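Local coordinates for xylanase and alpha-amylase inhibitor protein (Scadoxus multiflorus, PDB 3MU7) that inhibits xylanase and alpha-amylase and is built as a TIM barrel of the glycosyl hydrolase family 18 kind, at residues G40-A45 / A78-L83; L102-A105 / S110-F113. All blocks are in the same frame, centred on the assembly; numbering follows the deposited sequence.

In the fold
Both contacts belong to loops of one TIM barrel, and they lie apart, their centres about 20 Å from each other. Contact 1 is a surface contact between the loops that follow neighbouring parallel strands, 29-37 and 69-76, at their C-terminal ends. Contact 2 is partly buried and folds a single helix-to-strand return, from helix 86-101 to strand 120-125, back on itself. Helix 86-101 ties them together: contact 1 borders it and contact 2 opens just after its last residue. In each a side chain binds a backbone carbonyl, that of P80 itself in contact 1 and that of L102, just before a proline, in contact 2, but a neutral amide gives one bond in contact 1, whereas a guanidinium gives two in contact 2.

Contact 1 (G40-A45 / A78-L83); sequences GGQTPA and AGPYSL
The side chain of Q42 meets P80 at about a right angle, its amide reaching the proline with both ends. NE2 donates to the carbonyl O of P80, 2.7 Å away, and makes a weak bond to G39 O, while OE1 rests against the pyrrolidine ring, 3.4 Å from CB of P80. The bond to P80 is short but bent: the N-H...O angle is 145°, NE2 sits above the carbonyl plane, and the acceptor is tilted from the plane of the amide. The accepting carbonyl belongs to the central residue of an inverse gamma turn, P80. With CG opposite the carbonyl carbon (chi1 -78°) and the chain extended beyond it, Q42 spans the gap to the other loop. Beside this pair, OG of S82 lies 4.1 Å from N of G40, which hydrogen-bonds to D88 near the start of helix 86-101. Replacing Q42 with an alanine would probably leave the P80 carbonyl without this donor and open a gap beside CB and CG of the proline ring. Y81, which follows P80, turns the other way, where its ring stacks on H127. One neutral polar bond and a little ring contact thus join two loops of the barrel at the surface, with no charge pairing between them.

Contact 2 (L102-A105 / S110-F113); sequences LPPA and SRPF
The guanidinium of R111 has the backbone of P104 over one face and the carbonyl O of L102 at its edge. N of P104 stands 3.1 Å above the guanidinium plane, displaced from the centre of the group, and CA of P104 lies on the same face, 3.3 Å from NH1 of R111. The proline nitrogen has no hydrogen to give, so this is a packing contact; CD of P104 adds to it, 3.5 Å from NH2 of R111. At the edge, the guanidinium grips L102 O end-on with two hydrogen bonds, NH1 of R111 at 3.0 Å and NH2 of R111 at 3.1 Å. The oxygen lies in the guanidinium plane, yet seen from the carbonyl NH2 is in its plane, NH1 above it. The R111 chain folds at its second and third torsions (-64° and -57°), which curls it back to bring the planar group against 102-105. NE also donates to G114 O, and NH1 forms a salt bridge with E109, whose carboxylate accepts from A105 N and probably helps to balance the charge. The contact pinches together the first part of the connection from helix 86-101 to strand 120-125, with four residues between its two segments. There the side-chain OD1 of N99, in the helix, accepts a hydrogen bond from R111 N, and F113 meets F100 edge-to-face while packing on strand 45-46 and helix 56-65.

Contact 1 (G40-A45 / A78-L83)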
# COMPACT_ATOMS: atom_id res chain seq x y z
N GLY A 40 -6.80 17.89 -11.55
CA GLY A 40 -6.61 18.71 -12.74
C GLY A 40 -7.66 18.49 -13.81
O GLY A 40 -7.34 18.20 -14.97
N GLY A 41 -8.92 18.60 -13.41
CA GLY A 41 -10.04 18.51 -14.34
C GLY A 41 -10.40 17.12 -14.83
O GLY A 41 -11.37 16.97 -15.57
N GLN A 42 -9.64 16.11 -14.42
CA GLN A 42 -9.95 14.73 -14.78
C GLN A 42 -11.02 14.14 -13.89
O GLN A 42 -11.15 14.51 -12.72
CB GLN A 42 -8.70 13.86 -14.70
CG GLN A 42 -7.76 14.02 -15.87
CD GLN A 42 -6.51 13.19 -15.71
OE1 GLN A 42 -6.24 12.30 -16.51
NE2 GLN A 42 -5.75 13.46 -14.66
N THR A 43 -11.79 13.22 -14.45
CA THR A 43 -12.68 12.40 -13.65
C THR A 43 -11.86 11.25 -13.05
O THR A 43 -10.90 10.79 -13.67
CB THR A 43 -13.89 11.91 -14.47
OG1 THR A 43 -14.85 11.30 -13.60
CG2 THR A 43 -13.48 10.93 -15.54
N PRO A 44 -12.22 10.80 -11.83
CA PRO A 44 -11.46 9.73 -11.19
C PRO A 44 -11.57 8.43 -11.97
O PRO A 44 -12.64 8.12 -12.51
CB PRO A 44 -12.13 9.59 -9.82
CG PRO A 44 -13.54 10.07 -10.07
CD PRO A 44 -13.38 11.20 -11.01
N ALA A 45 -10.48 7.68 -12.06
CA ALA A 45 -10.50 6.39 -12.75
C ALA A 45 -9.55 5.40 -12.11
O ALA A 45 -8.47 5.77 -11.63
CB ALA A 45 -10.18 6.57 -14.24
N ALA A 78 2.97 5.10 -11.86
CA ALA A 78 2.81 6.17 -12.84
C ALA A 78 1.32 6.37 -13.11
O ALA A 78 0.48 5.57 -12.68
CB ALA A 78 3.56 5.84 -14.13
N GLY A 79 0.98 7.44 -13.82
CA GLY A 79 -0.40 7.68 -14.17
C GLY A 79 -0.71 9.16 -14.12
O GLY A 79 0.04 9.93 -13.53
N PRO A 80 -1.82 9.56 -14.75
CA PRO A 80 -2.20 10.96 -14.82
C PRO A 80 -2.95 11.35 -13.55
O PRO A 80 -4.17 11.56 -13.57
CB PRO A 80 -3.12 11.00 -16.05
CG PRO A 80 -3.76 9.67 -16.07
CD PRO A 80 -2.79 8.70 -15.46
N TYR A 81 -2.23 11.38 -12.45
CA TYR A 81 -2.81 11.84 -11.21
C TYR A 81 -2.03 13.01 -10.68
O TYR A 81 -0.80 13.06 -10.79
CB TYR A 81 -2.91 10.71 -10.17
CG TYR A 81 -1.60 10.09 -9.72
CD1 TYR A 81 -0.88 10.63 -8.66
CD2 TYR A 81 -1.11 8.93 -10.33
CE1 TYR A 81 0.30 10.05 -8.22
CE2 TYR A 81 0.07 8.34 -9.90
CZ TYR A 81 0.78 8.91 -8.84
OH TYR A 81 1.94 8.33 -8.40
N SER A 82 -2.75 13.98 -10.14
CA SER A 82 -2.15 15.14 -9.52
C SER A 82 -3.17 15.72 -8.56
O SER A 82 -4.35 15.38 -8.62
CB SER A 82 -1.76 16.18 -10.57
OG SER A 82 -2.90 16.68 -11.23
N LEU A 83 -2.70 16.58 -7.68
CA LEU A 83 -3.54 17.12 -6.65
C LEU A 83 -3.05 18.51 -6.30
O LEU A 83 -2.70 18.79 -5.15
CB LEU A 83 -3.50 16.18 -5.44
CG LEU A 83 -4.79 16.23 -4.63
CD1 LEU A 83 -5.89 15.42 -5.29
CD2 LEU A 83 -4.53 15.76 -3.22

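Contact 2 (L102-A105 / S110-F113)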
# COMPACT_ATOMS: atom_id res chain seq x y z
N LEU A 102 -17.68 4.25 3.10
CA LEU A 102 -19.00 4.24 3.73
C LEU A 102 -19.89 3.26 2.98
O LEU A 102 -19.66 3.00 1.80
CB LEU A 102 -19.63 5.63 3.65
CG LEU A 102 -19.03 6.76 4.48
CD1 LEU A 102 -19.70 8.06 4.09
CD2 LEU A 102 -19.19 6.49 5.97
N PRO A 103 -20.93 2.72 3.66
CA PRO A 103 -21.96 1.97 2.95
C PRO A 103 -22.66 2.86 1.93
O PRO A 103 -22.62 4.09 2.07
CB PRO A 103 -22.94 1.58 4.07
CG PRO A 103 -22.18 1.70 5.33
CD PRO A 103 -21.20 2.81 5.10
N PRO A 104 -23.31 2.27 0.91
CA PRO A 104 -23.99 3.11 -0.08
C PRO A 104 -25.07 3.98 0.55
O PRO A 104 -25.71 3.57 1.52
CB PRO A 104 -24.63 2.10 -1.03
CG PRO A 104 -24.70 0.84 -0.25
CD PRO A 104 -23.48 0.84 0.60
N ALA A 105 -25.22 5.18 0.00
CA ALA A 105 -26.26 6.12 0.41
C ALA A 105 -26.81 6.79 -0.84
O ALA A 105 -26.06 7.27 -1.68
CB ALA A 105 -25.69 7.15 1.37
N SER A 110 -21.14 6.34 -7.67
CA SER A 110 -20.67 5.40 -8.70
C SER A 110 -20.38 3.98 -8.13
O SER A 110 -20.50 3.00 -8.86
CB SER A 110 -19.46 5.97 -9.45
OG SER A 110 -18.37 6.18 -8.57
N ARG A 111 -20.02 3.90 -6.82
CA ARG A 111 -19.72 2.61 -6.19
C ARG A 111 -18.89 1.66 -7.11
O ARG A 111 -19.36 0.60 -7.50
CB ARG A 111 -20.98 1.87 -5.74
CG ARG A 111 -22.00 2.69 -4.97
CD ARG A 111 -21.46 3.19 -3.62
NE ARG A 111 -20.99 2.11 -2.74
CZ ARG A 111 -20.69 2.30 -1.45
NH1 ARG A 111 -20.80 3.50 -0.91
NH2 ARG A 111 -20.28 1.27 -0.72
N PRO A 112 -17.67 2.07 -7.41
CA PRO A 112 -16.86 1.20 -8.28
C PRO A 112 -16.78 -0.24 -7.85
O PRO A 112 -16.81 -1.13 -8.70
CB PRO A 112 -15.58 2.00 -8.45
CG PRO A 112 -16.12 3.40 -8.54
CD PRO A 112 -17.43 3.46 -7.83
N PHE A 113 -16.67 -0.48 -6.54
CA PHE A 113 -16.60 -1.85 -6.02
C PHE A 113 -17.93 -2.25 -5.38
O PHE A 113 -17.98 -3.06 -4.45
CB PHE A 113 -15.48 -1.97 -4.99
CG PHE A 113 -14.10 -1.68 -5.49
CD1 PHE A 113 -13.80 -1.71 -6.85
CD2 PHE A 113 -13.09 -1.36 -4.58
CE1 PHE A 113 -12.49 -1.42 -7.29
CE2 PHE A 113 -11.80 -1.07 -5.01
CZ PHE A 113 -11.49 -1.10 -6.38